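Local coordinates for protein alcohol dehydrogenase IV (Corynebacterium glutamicum, PDB 3IV7) that probably reduces maleylacetate with a nicotinamide cofactor, as a member of the iron-containing alcohol dehydrogenase family, at residues K54-E58 / I59-I63; H71-I74 / E75-E78; S238-H241 / H242-H246. One frame throughout, in Å; residues are numbered along the deposited sequence.

Contact 1. Residues K54-E58 / I59-I63; sequences KVASE and IEVAI
Ala56 meets two branched side chains that arrive from farther along the chain, Ile59 and Val61. Its methyl, CB, lies 3.7 Å from CG2 of Val61 and 3.8 Å from CG1 of Ile59, so one small group touches both partners. With chi1 at 63°, CG1 of Ile59 falls between its own backbone N and carbonyl carbon. This torsion turns the longer branch back over Ala56, bringing CG1 to 3.3 Å from Ala56 O and CD1 to 4.1 Å from Ala56 CB. CG2 of Ile59 takes the other direction and packs on the preceding peptide, 3.4 Å from Glu58 O. Val61 reaches the methyl with CG2, the branch beside its backbone N.

The backbone that sets these orientations is a type I beta turn from Ala56 to Ile59, closed by Ile59 N to Ala56 O at 3.1 Å with an N-H...O angle of 163°. The turn follows the end of helix 49-55, the connecting helix of a right-handed beta-alpha-beta crossover from strand 40-43 to the neighbouring parallel strand 63-65. Ser57 sends OG back to Lys54 O at 2.9 Å, occupying a carbonyl at the helix end. The Glu58 chain is extended beyond CG, and its OE2 is hydrogen-bonded to Ser25 OG. Beyond the turn, Ile59 rests on Leu28 of helix 24-35 and on Val40 of strand 40-43, while Val61 rests on Val42 of the same strand.

Contact 2. Residues H71-I74 / E75-E78; sequences HVPI and EVAE
Pro73 and Val76 lie side by side, their side chains pointing the same way, with Pro73 CB 3.9 Å from Val76 CG2. The remaining ring carbons, CG and CD, run alongside the same methyl, which makes the contact a strip and not a single point. Glu75 crosses Ile74 at about a right angle. A bend at chi2 (84°) folds its carboxylate back, placing CD 3.6 Å from Ile74 CG2 and OE1 3.6 Å from Pro73 CB. The contact there is van der Waals, between a carboxylate and aliphatic carbons. One turn on, Glu78 lies beside Ile74 and points the same way, CG 4.2 Å from Ile74 CG1, while its OE2 forms a salt bridge with Arg81.

Backbone bonds form the turn that spaces these side chains. Pro73 O accepts Ala77 N at 3.0 Å, with an N-H...O angle of 166°, and takes a second, weak bond from Val76 N. Ile74 O receives Glu78 N at 2.8 Å.

Farther out, Val72 CG1 stands 4.1 Å from Ala77 CB, and both residues pack against Ala106 of helix 98-111 and Leu133 of strand 130-135. Backbone bonds from Val72 and Ile74 to Thr134 fix the incoming loop on that strand, as does His71 O, bonded to Thr134 OG1. The whole is the first turn of helix 74-86, with proline at the N-cap position, in the parallel alpha/beta part of the chain, where a loop leaving strand 63-65, outermost of the sheet within this chain, passes into the next helix.

Contact 3. Residues S238-H241 / H242-H246; sequences SGLH and HKICH
His241 touches His242 and Cys245 with different parts of its side chain. CB, near its start, sits against the next peptide at His242 N. Chi1 of 168° swings CG away from its own backbone N, and the ring then stands on edge toward the neighbouring histidine. CD2 points over the centre of the His242 ring, 3.9 Å above its plane. The pair is a T-shaped (edge-to-face) stack, with centroids 5.1 Å apart and planes at 78°. At the far end, CE1 and NE2 lie under Cys245 SG, with NE2 to SG 3.4 Å. The sulfur is 3.6 Å from the ring centroid and 25° off the normal, a sulfur-aromatic contact over one face. NE2 also has a hydrogen bond to His260 ND1.

Cys245 is held in register by its N bonding to His241 O at 3.0 Å, an ordinary helical link. Beside the rings, a water molecule accepts a bond from Lys243 NZ at 2.7 Å and is only weakly bonded to Ser238 OG.

In metal-dependent relatives of the iron-containing alcohol dehydrogenases, histidines of this region contribute to the metal site. This is the first part of helix 240-250, with Gly239 at the N-cap. His242 is engaged at both ring nitrogens, by Asp180 and His177 of helix 164-181, and stacks on Phe233. His241 packs against Val263 and Leu264 of helix 256-271, and Ile244 against leucines of helix 339-351.

In the fold
Contacts 1 and 2 both belong to the N-terminal part with its parallel sheet, in sequence before and after strand 63-65: 54-63 leads into that strand, and 71-78 leads from it into the following helix. Their centres are about 24 Å apart. Contact 1 is a surface turn, contact 2 is partly buried, and in both the side-chain contacts are mainly van der Waals. Contact 3 lies in the all-helical C-terminal part and is buried, its centre about 12 Å from that of the chain. Its chemistry is aromatic and polar, built on histidines with hydrogen-bonding partners in surrounding helices. Contacts 2 and 3 both sit at helix starts, about 8 Å apart at their nearest atoms.

Contact 1. Residues K54-E58 / I59-I63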
ATOM      1  N   LYS A  54       3.372 -11.899  28.889  1.00 32.95           N
ATOM      2  CA  LYS A  54       1.945 -11.583  28.860  1.00 33.54           C
ATOM      3  C   LYS A  54       1.416 -11.655  27.427  1.00 31.47           C
ATOM      4  O   LYS A  54       0.322 -12.117  27.206  1.00 28.21           O
ATOM      5  CB  LYS A  54       1.644 -10.196  29.444  1.00 33.14           C
ATOM      6  CG  LYS A  54       2.008 -10.010  30.909  1.00 41.45           C
ATOM      7  CD  LYS A  54       1.195  -8.845  31.542  1.00 50.17           C
ATOM      8  CE  LYS A  54       1.957  -8.130  32.663  1.00 58.49           C
ATOM      9  NZ  LYS A  54       3.020  -7.184  32.110  1.00 63.21           N
ATOM     10  N   VAL A  55       2.201 -11.179  26.462  1.00 29.76           N
ATOM     11  CA  VAL A  55       1.779 -11.189  25.062  1.00 26.84           C
ATOM     12  C   VAL A  55       1.643 -12.607  24.513  1.00 27.99           C
ATOM     13  O   VAL A  55       0.744 -12.887  23.741  1.00 28.01           O
ATOM     14  CB  VAL A  55       2.753 -10.399  24.198  1.00 30.13           C
ATOM     15  CG1 VAL A  55       2.497 -10.655  22.716  1.00 25.93           C
ATOM     16  CG2 VAL A  55       2.671  -8.892  24.560  1.00 25.92           C
ATOM     17  N   ALA A  56       2.524 -13.504  24.940  1.00 25.72           N
ATOM     18  CA  ALA A  56       2.475 -14.890  24.484  1.00 26.77           C
ATOM     19  C   ALA A  56       1.693 -15.829  25.441  1.00 26.90           C
ATOM     20  O   ALA A  56       1.845 -17.044  25.356  1.00 25.36           O
ATOM     21  CB  ALA A  56       3.892 -15.412  24.287  1.00 24.87           C
ATOM     22  N   SER A  57       0.865 -15.261  26.337  1.00 27.03           N
ATOM     23  CA  SER A  57       0.159 -16.050  27.349  1.00 29.30           C
ATOM     24  C   SER A  57      -0.897 -17.001  26.769  1.00 32.04           C
ATOM     25  O   SER A  57      -1.329 -17.922  27.444  1.00 32.83           O
ATOM     26  CB  SER A  57      -0.504 -15.138  28.390  1.00 25.82           C
ATOM     27  OG  SER A  57      -1.472 -14.310  27.769  1.00 30.06           O
ATOM     28  N   GLU A  58      -1.319 -16.773  25.538  1.00 31.96           N
ATOM     29  CA  GLU A  58      -2.289 -17.656  24.925  1.00 31.71           C
ATOM     30  C   GLU A  58      -1.659 -18.646  23.962  1.00 31.76           C
ATOM     31  O   GLU A  58      -2.384 -19.354  23.251  1.00 31.67           O
ATOM     32  CB  GLU A  58      -3.373 -16.860  24.206  1.00 34.67           C
ATOM     33  CG  GLU A  58      -4.090 -15.823  25.066  1.00 30.07           C
ATOM     34  CD  GLU A  58      -5.351 -15.318  24.412  1.00 37.37           C
ATOM     35  OE1 GLU A  58      -6.112 -16.151  23.879  1.00 45.40           O
ATOM     36  OE2 GLU A  58      -5.576 -14.090  24.407  1.00 40.08           O
ATOM     37  N   ILE A  59      -0.321 -18.719  23.929  1.00 30.55           N
ATOM     38  CA  ILE A  59       0.359 -19.710  23.085  1.00 29.73           C
ATOM     39  C   ILE A  59       1.412 -20.492  23.833  1.00 30.95           C
ATOM     40  O   ILE A  59       1.811 -20.126  24.938  1.00 30.11           O
ATOM     41  CB  ILE A  59       1.021 -19.064  21.813  1.00 29.15           C
ATOM     42  CG1 ILE A  59       2.134 -18.057  22.191  1.00 32.59           C
ATOM     43  CG2 ILE A  59      -0.025 -18.402  20.949  1.00 23.75           C
ATOM     44  CD1 ILE A  59       3.063 -17.648  20.936  1.00 27.45           C
ATOM     45  N   GLU A  60       1.870 -21.578  23.213  1.00 31.16           N
ATOM     46  CA  GLU A  60       2.956 -22.364  23.744  1.00 33.43           C
ATOM     47  C   GLU A  60       4.234 -21.804  23.144  1.00 30.42           C
ATOM     48  O   GLU A  60       4.310 -21.578  21.944  1.00 32.09           O
ATOM     49  CB  GLU A  60       2.827 -23.845  23.344  1.00 36.19           C
ATOM     50  CG  GLU A  60       1.430 -24.496  23.560  1.00 47.85           C
ATOM     51  CD  GLU A  60       1.118 -24.784  25.011  1.00 55.40           C
ATOM     52  OE1 GLU A  60       1.623 -24.061  25.896  1.00 63.40           O
ATOM     53  OE2 GLU A  60       0.344 -25.734  25.268  1.00 70.45           O
ATOM     54  N   VAL A  61       5.231 -21.587  23.978  1.00 29.64           N
ATOM     55  CA  VAL A  61       6.479 -21.032  23.536  1.00 28.21           C
ATOM     56  C   VAL A  61       7.587 -22.018  23.807  1.00 28.40           C
ATOM     57  O   VAL A  61       7.785 -22.434  24.951  1.00 28.25           O
ATOM     58  CB  VAL A  61       6.771 -19.740  24.247  1.00 27.68           C
ATOM     59  CG1 VAL A  61       8.217 -19.305  23.987  1.00 24.51           C
ATOM     60  CG2 VAL A  61       5.753 -18.627  23.795  1.00 24.89           C
ATOM     61  N   ALA A  62       8.318 -22.389  22.757  1.00 25.11           N
ATOM     62  CA  ALA A  62       9.415 -23.358  22.875  1.00 27.11           C
ATOM     63  C   ALA A  62      10.658 -22.728  23.482  1.00 27.51           C
ATOM     64  O   ALA A  62      11.348 -23.341  24.271  1.00 27.91           O
ATOM     65  CB  ALA A  62       9.739 -23.938  21.510  1.00 27.52           C
ATOM     66  N   ILE A  63      10.968 -21.515  23.074  1.00 29.87           N
ATOM     67  CA  ILE A  63      12.182 -20.835  23.539  1.00 27.97           C
ATOM     68  C   ILE A  63      11.907 -19.362  23.796  1.00 27.07           C
ATOM     69  O   ILE A  63      11.234 -18.698  22.990  1.00 28.10           O
ATOM     70  CB  ILE A  63      13.330 -20.915  22.467  1.00 25.78           C
ATOM     71  CG1 ILE A  63      13.884 -22.335  22.353  1.00 30.98           C
ATOM     72  CG2 ILE A  63      14.451 -19.922  22.819  1.00 21.08           C
ATOM     73  CD1 ILE A  63      14.705 -22.817  23.616  1.00 31.72           C
TER

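Contact 2. Residues H71-I74 / E75-E78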
ATOM      1  N   HIS A  71      22.619  -2.613  17.532  1.00 31.12           N
ATOM      2  CA  HIS A  71      23.461  -2.727  16.301  1.00 32.79           C
ATOM      3  C   HIS A  71      23.664  -4.189  15.818  1.00 30.53           C
ATOM      4  O   HIS A  71      24.412  -4.433  14.867  1.00 30.38           O
ATOM      5  CB  HIS A  71      24.818  -2.025  16.481  1.00 34.24           C
ATOM      6  CG  HIS A  71      24.720  -0.628  17.008  1.00 37.14           C
ATOM      7  ND1 HIS A  71      24.009   0.361  16.366  1.00 42.26           N
ATOM      8  CD2 HIS A  71      25.318  -0.032  18.074  1.00 52.64           C
ATOM      9  CE1 HIS A  71      24.124   1.492  17.043  1.00 44.67           C
ATOM     10  NE2 HIS A  71      24.914   1.281  18.085  1.00 42.63           N
ATOM     11  N   VAL A  72      22.993  -5.133  16.477  1.00 29.33           N
ATOM     12  CA  VAL A  72      23.061  -6.574  16.157  1.00 26.35           C
ATOM     13  C   VAL A  72      24.464  -7.058  15.785  1.00 28.78           C
ATOM     14  O   VAL A  72      24.789  -7.209  14.606  1.00 27.19           O
ATOM     15  CB  VAL A  72      22.028  -6.977  15.050  1.00 25.21           C
ATOM     16  CG1 VAL A  72      21.813  -8.525  15.019  1.00 22.03           C
ATOM     17  CG2 VAL A  72      20.689  -6.286  15.287  1.00 26.09           C
ATOM     18  N   PRO A  73      25.313  -7.280  16.809  1.00 29.47           N
ATOM     19  CA  PRO A  73      26.619  -7.843  16.573  1.00 27.23           C
ATOM     20  C   PRO A  73      26.473  -9.194  15.953  1.00 29.66           C
ATOM     21  O   PRO A  73      25.576  -9.937  16.320  1.00 27.31           O
ATOM     22  CB  PRO A  73      27.222  -7.972  17.988  1.00 27.10           C
ATOM     23  CG  PRO A  73      26.502  -6.932  18.794  1.00 30.47           C
ATOM     24  CD  PRO A  73      25.119  -6.883  18.219  1.00 29.12           C
ATOM     25  N   ILE A  74      27.393  -9.531  15.057  1.00 30.14           N
ATOM     26  CA  ILE A  74      27.333 -10.762  14.332  1.00 25.61           C
ATOM     27  C   ILE A  74      27.413 -11.947  15.269  1.00 26.50           C
ATOM     28  O   ILE A  74      26.746 -12.945  15.043  1.00 24.52           O
ATOM     29  CB  ILE A  74      28.457 -10.857  13.247  1.00 24.31           C
ATOM     30  CG1 ILE A  74      28.262 -12.129  12.381  1.00 20.23           C
ATOM     31  CG2 ILE A  74      29.869 -10.865  13.911  1.00 20.19           C
ATOM     32  CD1 ILE A  74      26.849 -12.243  11.704  1.00 21.18           C
ATOM     33  N   GLU A  75      28.173 -11.812  16.364  1.00 27.80           N
ATOM     34  CA  GLU A  75      28.293 -12.895  17.346  1.00 25.20           C
ATOM     35  C   GLU A  75      26.946 -13.146  18.070  1.00 23.26           C
ATOM     36  O   GLU A  75      26.620 -14.268  18.437  1.00 25.76           O
ATOM     37  CB  GLU A  75      29.384 -12.590  18.378  1.00 28.39           C
ATOM     38  CG  GLU A  75      30.833 -12.328  17.776  1.00 29.23           C
ATOM     39  CD  GLU A  75      31.036 -10.863  17.318  1.00 32.27           C
ATOM     40  OE1 GLU A  75      30.092 -10.060  17.429  1.00 27.88           O
ATOM     41  OE2 GLU A  75      32.142 -10.521  16.858  1.00 34.02           O
ATOM     42  N   VAL A  76      26.207 -12.096  18.300  1.00 23.80           N
ATOM     43  CA  VAL A  76      24.893 -12.211  18.932  1.00 26.44           C
ATOM     44  C   VAL A  76      23.888 -12.830  17.921  1.00 26.74           C
ATOM     45  O   VAL A  76      23.102 -13.692  18.264  1.00 22.80           O
ATOM     46  CB  VAL A  76      24.430 -10.829  19.431  1.00 26.19           C
ATOM     47  CG1 VAL A  76      22.969 -10.856  19.926  1.00 29.70           C
ATOM     48  CG2 VAL A  76      25.422 -10.315  20.550  1.00 24.41           C
ATOM     49  N   ALA A  77      23.950 -12.385  16.664  1.00 27.92           N
ATOM     50  CA  ALA A  77      23.112 -12.963  15.620  1.00 25.87           C
ATOM     51  C   ALA A  77      23.426 -14.471  15.487  1.00 25.15           C
ATOM     52  O   ALA A  77      22.506 -15.307  15.452  1.00 25.44           O
ATOM     53  CB  ALA A  77      23.339 -12.243  14.298  1.00 23.29           C
ATOM     54  N   GLU A  78      24.719 -14.818  15.486  1.00 23.17           N
ATOM     55  CA  GLU A  78      25.141 -16.228  15.329  1.00 25.95           C
ATOM     56  C   GLU A  78      24.640 -17.136  16.463  1.00 24.69           C
ATOM     57  O   GLU A  78      24.189 -18.251  16.197  1.00 23.59           O
ATOM     58  CB  GLU A  78      26.663 -16.351  15.150  1.00 26.78           C
ATOM     59  CG  GLU A  78      27.139 -15.936  13.750  1.00 32.56           C
ATOM     60  CD  GLU A  78      26.719 -16.933  12.672  1.00 31.80           C
ATOM     61  OE1 GLU A  78      27.348 -17.987  12.575  1.00 33.26           O
ATOM     62  OE2 GLU A  78      25.772 -16.655  11.913  1.00 27.74           O
TER

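Contact 3. Residues S238-H241 / H242-H246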
ATOM      1  N   SER A 238      16.633   4.907   1.159  1.00 34.18           N
ATOM      2  CA  SER A 238      17.306   5.921   1.988  1.00 31.82           C
ATOM      3  C   SER A 238      17.728   7.134   1.242  1.00 30.89           C
ATOM      4  O   SER A 238      18.532   7.058   0.294  1.00 33.56           O
ATOM      5  CB  SER A 238      18.531   5.321   2.663  1.00 32.58           C
ATOM      6  OG  SER A 238      18.144   4.348   3.591  1.00 34.48           O
ATOM      7  N   GLY A 239      17.240   8.285   1.703  1.00 27.26           N
ATOM      8  CA  GLY A 239      17.604   9.560   1.150  1.00 27.29           C
ATOM      9  C   GLY A 239      18.702  10.182   2.015  1.00 28.36           C
ATOM     10  O   GLY A 239      19.275   9.504   2.875  1.00 24.71           O
ATOM     11  N   LEU A 240      18.977  11.465   1.786  1.00 27.40           N
ATOM     12  CA  LEU A 240      20.032  12.204   2.532  1.00 27.36           C
ATOM     13  C   LEU A 240      19.943  12.033   4.058  1.00 28.52           C
ATOM     14  O   LEU A 240      20.955  11.768   4.714  1.00 27.03           O
ATOM     15  CB  LEU A 240      19.976  13.693   2.185  1.00 26.53           C
ATOM     16  CG  LEU A 240      20.983  14.652   2.876  1.00 26.83           C
ATOM     17  CD1 LEU A 240      22.428  14.275   2.559  1.00 26.57           C
ATOM     18  CD2 LEU A 240      20.712  16.085   2.482  1.00 24.52           C
ATOM     19  N   HIS A 241      18.743  12.208   4.621  1.00 27.49           N
ATOM     20  CA  HIS A 241      18.561  12.127   6.067  1.00 24.74           C
ATOM     21  C   HIS A 241      19.053  10.830   6.608  1.00 26.66           C
ATOM     22  O   HIS A 241      19.813  10.812   7.573  1.00 27.57           O
ATOM     23  CB  HIS A 241      17.096  12.309   6.479  1.00 23.88           C
ATOM     24  CG  HIS A 241      16.834  11.960   7.905  1.00 31.24           C
ATOM     25  ND1 HIS A 241      16.873  12.891   8.914  1.00 27.21           N
ATOM     26  CD2 HIS A 241      16.548  10.771   8.497  1.00 28.03           C
ATOM     27  CE1 HIS A 241      16.621  12.295  10.065  1.00 26.45           C
ATOM     28  NE2 HIS A 241      16.423  11.010   9.840  1.00 25.43           N
ATOM     29  N   HIS A 242      18.636   9.730   5.990  1.00 25.86           N
ATOM     30  CA  HIS A 242      18.998   8.414   6.480  1.00 28.00           C
ATOM     31  C   HIS A 242      20.468   8.133   6.310  1.00 25.84           C
ATOM     32  O   HIS A 242      21.058   7.466   7.144  1.00 29.68           O
ATOM     33  CB  HIS A 242      18.136   7.317   5.812  1.00 27.38           C
ATOM     34  CG  HIS A 242      16.702   7.382   6.201  1.00 30.88           C
ATOM     35  ND1 HIS A 242      15.816   8.261   5.620  1.00 29.30           N
ATOM     36  CD2 HIS A 242      16.010   6.727   7.169  1.00 30.15           C
ATOM     37  CE1 HIS A 242      14.633   8.128   6.201  1.00 28.46           C
ATOM     38  NE2 HIS A 242      14.724   7.200   7.136  1.00 29.51           N
ATOM     39  N   LYS A 243      21.060   8.608   5.227  1.00 25.99           N
ATOM     40  CA  LYS A 243      22.505   8.408   5.020  1.00 27.15           C
ATOM     41  C   LYS A 243      23.288   9.124   6.137  1.00 28.87           C
ATOM     42  O   LYS A 243      24.184   8.552   6.719  1.00 28.03           O
ATOM     43  CB  LYS A 243      22.941   8.926   3.658  1.00 29.38           C
ATOM     44  CG  LYS A 243      22.367   8.183   2.441  1.00 27.15           C
ATOM     45  CD  LYS A 243      22.498   6.676   2.561  1.00 35.03           C
ATOM     46  CE  LYS A 243      21.979   5.974   1.302  1.00 39.69           C
ATOM     47  NZ  LYS A 243      22.256   4.521   1.359  1.00 33.81           N
ATOM     48  N   ILE A 244      22.905  10.371   6.441  1.00 28.41           N
ATOM     49  CA  ILE A 244      23.524  11.121   7.528  1.00 27.50           C
ATOM     50  C   ILE A 244      23.369  10.354   8.855  1.00 28.53           C
ATOM     51  O   ILE A 244      24.362  10.083   9.553  1.00 26.93           O
ATOM     52  CB  ILE A 244      22.892  12.499   7.683  1.00 28.46           C
ATOM     53  CG1 ILE A 244      23.273  13.405   6.510  1.00 25.49           C
ATOM     54  CG2 ILE A 244      23.315  13.123   9.007  1.00 28.20           C
ATOM     55  CD1 ILE A 244      22.512  14.706   6.466  1.00 23.31           C
ATOM     56  N   CYS A 245      22.140   9.960   9.177  1.00 27.07           N
ATOM     57  CA  CYS A 245      21.879   9.260  10.436  1.00 28.47           C
ATOM     58  C   CYS A 245      22.589   7.925  10.566  1.00 31.66           C
ATOM     59  O   CYS A 245      23.045   7.561  11.667  1.00 29.34           O
ATOM     60  CB  CYS A 245      20.380   9.118  10.650  1.00 33.40           C
ATOM     61  SG  CYS A 245      19.604  10.755  10.917  1.00 29.90           S
ATOM     62  N   HIS A 246      22.712   7.195   9.448  1.00 31.91           N
ATOM     63  CA  HIS A 246      23.433   5.931   9.440  1.00 36.37           C
ATOM     64  C   HIS A 246      24.905   6.180   9.837  1.00 31.68           C
ATOM     65  O   HIS A 246      25.427   5.489  10.673  1.00 34.59           O
ATOM     66  CB  HIS A 246      23.334   5.259   8.052  1.00 38.98           C
ATOM     67  CG  HIS A 246      23.925   3.879   7.991  1.00 52.96           C
ATOM     68  ND1 HIS A 246      25.033   3.575   7.221  1.00 60.61           N
ATOM     69  CD2 HIS A 246      23.542   2.713   8.573  1.00 58.15           C
ATOM     70  CE1 HIS A 246      25.300   2.285   7.330  1.00 67.34           C
ATOM     71  NE2 HIS A 246      24.419   1.743   8.155  1.00 64.11           N
TER
HETATM   72  O   HOH W   1      21.289   3.544   3.691  1.00 53.58           O